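Long-range contact in kinase-associated protein B (Bacillus cereus, PDB 1Y71), which is of unknown function but is probably associated with a kinase and has a beta fold related to SH3 domains: residues V39-Q48 / Y91-Q102. Residues are numbered along the deposited sequence; the frame is centred on the assembly and turned at random.
Sequences VLAVLKHPVQ and YTESLKLALETQ
Val42 holds CG1 anti to its backbone N (chi1 -173°), which brings this methyl to Ala98 CB at 3.7 Å and turns CG2 obliquely against Tyr91 CE1, also 3.7 Å away. Ser94, by contrast, tucks OG back between its own N and C (chi1 72°), where one hydroxyl can work twice: it donates to Tyr91 O, a turn back in its own helix, and accepts a nearly straight bond from Val42 N (2.8 Å, 169°). The helix thereby binds a backbone N-H of strand 34-42, and one water bridges Val42 O and Ser94 O beside it. The strand belongs to the antiparallel sheet of this SH3-clan protein, and the contact illustrates how a helix following such a sheet can be anchored along a departing chain: past a classic beta bulge, where Leu43 and Lys44 are paired with the single residue Lys22, the chain continues along helix 91-104. There the His45 ring lies between Leu99 CD1, centred 3.7 Å above one face in a CH-pi contact, and Pro46 CD on the opposite face, while Leu95 CD1 meets its edge at CD2. His45 NE2 is hydrogen-bonded to Tyr128 OH. The extended Gln102 side chain reaches across to the loop, NE2 donating to Pro46 O (3.1 Å) from above the carbonyl plane, while OE1 receives a weak, bent bond from His45 ND1 (3.2 Å).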
# COMPACT_ATOMS: atom_id res chain seq x y z
N VAL B 39 -5.05 -8.01 5.31
CA VAL B 39 -3.85 -7.26 5.71
C VAL B 39 -3.11 -6.73 4.48
O VAL B 39 -2.80 -7.49 3.54
CB VAL B 39 -2.91 -8.12 6.59
CG1 VAL B 39 -1.57 -7.41 6.86
CG2 VAL B 39 -3.57 -8.49 7.88
N LEU B 40 -2.82 -5.43 4.48
CA LEU B 40 -2.04 -4.82 3.40
C LEU B 40 -0.66 -4.29 3.80
O LEU B 40 0.26 -4.21 2.96
CB LEU B 40 -2.85 -3.70 2.74
CG LEU B 40 -4.18 -4.12 2.14
CD1 LEU B 40 -5.01 -2.88 1.74
CD2 LEU B 40 -4.05 -5.13 0.94
N ALA B 41 -0.54 -3.88 5.07
CA ALA B 41 0.70 -3.32 5.56
C ALA B 41 0.78 -3.50 7.06
O ALA B 41 -0.25 -3.67 7.72
CB ALA B 41 0.82 -1.86 5.20
N VAL B 42 2.01 -3.45 7.59
CA VAL B 42 2.27 -3.52 9.02
C VAL B 42 2.66 -2.16 9.59
O VAL B 42 3.58 -1.52 9.11
CB VAL B 42 3.39 -4.53 9.35
CG1 VAL B 42 3.52 -4.71 10.91
CG2 VAL B 42 3.15 -5.88 8.64
N LEU B 43 1.95 -1.73 10.64
CA LEU B 43 2.28 -0.51 11.39
C LEU B 43 3.04 -0.81 12.68
O LEU B 43 3.93 -0.04 13.10
CB LEU B 43 1.02 0.30 11.75
CG LEU B 43 0.28 1.04 10.64
CD1 LEU B 43 -1.02 1.65 11.20
CD2 LEU B 43 1.14 2.09 9.95
N LYS B 44 2.68 -1.91 13.33
CA LYS B 44 3.38 -2.29 14.56
C LYS B 44 3.54 -3.79 14.59
O LYS B 44 2.56 -4.52 14.41
CB LYS B 44 2.62 -1.79 15.81
CG LYS B 44 3.23 -2.32 17.13
CD LYS B 44 2.27 -2.05 18.27
CE LYS B 44 2.94 -2.27 19.62
NZ LYS B 44 2.47 -3.51 20.29
N HIS B 45 4.79 -4.22 14.75
CA HIS B 45 5.10 -5.64 14.83
C HIS B 45 4.69 -6.13 16.22
O HIS B 45 4.85 -5.39 17.21
CB HIS B 45 6.58 -5.92 14.50
CG HIS B 45 6.87 -7.36 14.22
ND1 HIS B 45 7.10 -8.27 15.23
CD2 HIS B 45 6.95 -8.05 13.06
CE1 HIS B 45 7.34 -9.46 14.70
NE2 HIS B 45 7.23 -9.36 13.39
N PRO B 46 4.08 -7.32 16.29
CA PRO B 46 3.57 -7.79 17.59
C PRO B 46 4.67 -8.05 18.63
O PRO B 46 5.83 -8.33 18.29
CB PRO B 46 2.89 -9.11 17.25
CG PRO B 46 3.55 -9.55 15.97
CD PRO B 46 3.72 -8.27 15.21
N VAL B 47 4.24 -7.99 19.88
CA VAL B 47 5.10 -8.23 21.02
C VAL B 47 5.45 -9.72 21.03
O VAL B 47 4.64 -10.55 20.63
CB VAL B 47 4.37 -7.81 22.34
CG1 VAL B 47 5.33 -7.83 23.52
CG2 VAL B 47 3.92 -6.40 22.22
N GLN B 48 6.66 -10.05 21.49
CA GLN B 48 7.10 -11.44 21.56
C GLN B 48 6.89 -12.04 22.94
O GLN B 48 6.72 -11.32 23.93
CB GLN B 48 8.58 -11.52 21.19
CG GLN B 48 8.90 -10.90 19.82
CD GLN B 48 8.08 -11.50 18.70
OE1 GLN B 48 7.17 -10.86 18.16
NE2 GLN B 48 8.38 -12.74 18.35
N TYR B 91 3.92 -3.59 1.75
CA TYR B 91 3.80 -4.49 2.88
C TYR B 91 5.22 -4.80 3.38
O TYR B 91 5.52 -4.67 4.57
CB TYR B 91 3.08 -5.82 2.51
CG TYR B 91 3.17 -6.85 3.65
CD1 TYR B 91 2.18 -6.93 4.62
CD2 TYR B 91 4.26 -7.71 3.74
CE1 TYR B 91 2.27 -7.82 5.67
CE2 TYR B 91 4.38 -8.63 4.79
CZ TYR B 91 3.38 -8.69 5.74
OH TYR B 91 3.52 -9.59 6.77
N THR B 92 6.09 -5.23 2.48
CA THR B 92 7.44 -5.66 2.86
C THR B 92 8.26 -4.56 3.51
O THR B 92 8.87 -4.77 4.58
CB THR B 92 8.17 -6.31 1.65
OG1 THR B 92 7.48 -7.51 1.32
CG2 THR B 92 9.64 -6.63 1.95
N GLU B 93 8.26 -3.37 2.91
CA GLU B 93 8.95 -2.26 3.53
C GLU B 93 8.34 -1.86 4.89
O GLU B 93 9.08 -1.48 5.81
CB GLU B 93 9.02 -1.07 2.59
CG GLU B 93 10.34 -0.28 2.72
CD GLU B 93 11.64 -1.11 2.47
OE1 GLU B 93 11.63 -2.08 1.65
OE2 GLU B 93 12.67 -0.77 3.09
N SER B 94 7.01 -1.94 5.01
CA SER B 94 6.36 -1.61 6.28
C SER B 94 6.77 -2.61 7.39
O SER B 94 6.98 -2.22 8.56
CB SER B 94 4.82 -1.56 6.13
OG SER B 94 4.26 -2.86 5.95
N LEU B 95 6.87 -3.89 7.02
CA LEU B 95 7.30 -4.94 7.95
C LEU B 95 8.72 -4.71 8.41
O LEU B 95 9.05 -4.83 9.62
CB LEU B 95 7.15 -6.32 7.31
CG LEU B 95 7.60 -7.59 8.07
CD1 LEU B 95 6.88 -7.68 9.43
CD2 LEU B 95 7.37 -8.90 7.22
N LYS B 96 9.59 -4.39 7.43
CA LYS B 96 10.98 -4.05 7.74
C LYS B 96 11.04 -2.88 8.74
O LYS B 96 11.75 -2.94 9.76
CB LYS B 96 11.76 -3.74 6.44
CG LYS B 96 13.29 -3.68 6.64
CD LYS B 96 14.01 -3.29 5.30
CE LYS B 96 15.54 -2.99 5.54
NZ LYS B 96 15.75 -1.79 6.45
N LEU B 97 10.30 -1.82 8.44
CA LEU B 97 10.21 -0.65 9.33
C LEU B 97 9.66 -0.96 10.70
O LEU B 97 10.31 -0.65 11.72
CB LEU B 97 9.39 0.47 8.69
CG LEU B 97 9.21 1.77 9.49
CD1 LEU B 97 10.55 2.52 9.63
CD2 LEU B 97 8.16 2.70 8.87
N ALA B 98 8.49 -1.59 10.76
CA ALA B 98 7.85 -1.98 12.02
C ALA B 98 8.83 -2.77 12.93
O ALA B 98 8.94 -2.55 14.15
CB ALA B 98 6.59 -2.81 11.73
N LEU B 99 9.56 -3.68 12.33
CA LEU B 99 10.50 -4.51 13.03
C LEU B 99 11.70 -3.71 13.56
O LEU B 99 12.11 -3.89 14.72
CB LEU B 99 10.99 -5.61 12.10
CG LEU B 99 11.65 -6.81 12.75
CD1 LEU B 99 10.66 -7.49 13.66
CD2 LEU B 99 12.15 -7.79 11.61
N GLU B 100 12.24 -2.83 12.72
CA GLU B 100 13.37 -1.99 13.16
C GLU B 100 12.95 -1.09 14.31
O GLU B 100 13.68 -0.94 15.32
CB GLU B 100 13.99 -1.22 12.00
CG GLU B 100 14.87 -2.13 11.13
CD GLU B 100 15.03 -1.66 9.69
OE1 GLU B 100 14.52 -0.56 9.33
OE2 GLU B 100 15.70 -2.40 8.92
N THR B 101 11.73 -0.55 14.21
CA THR B 101 11.14 0.28 15.28
C THR B 101 11.05 -0.45 16.61
O THR B 101 11.49 0.07 17.66
CB THR B 101 9.76 0.88 14.84
OG1 THR B 101 9.99 1.75 13.74
CG2 THR B 101 9.03 1.66 15.95
N GLN B 102 10.52 -1.67 16.57
CA GLN B 102 10.39 -2.47 17.77
C GLN B 102 11.76 -2.82 18.37
O GLN B 102 11.95 -2.76 19.60
CB GLN B 102 9.64 -3.76 17.48
CG GLN B 102 9.34 -4.59 18.75
CD GLN B 102 8.53 -5.81 18.44
OE1 GLN B 102 8.38 -6.19 17.27
NE2 GLN B 102 7.95 -6.41 19.45
O HOH W 1 1.09 -3.45 0.42
O HOH W 2 5.65 0.11 9.17
O HOH W 3 6.83 -2.13 15.56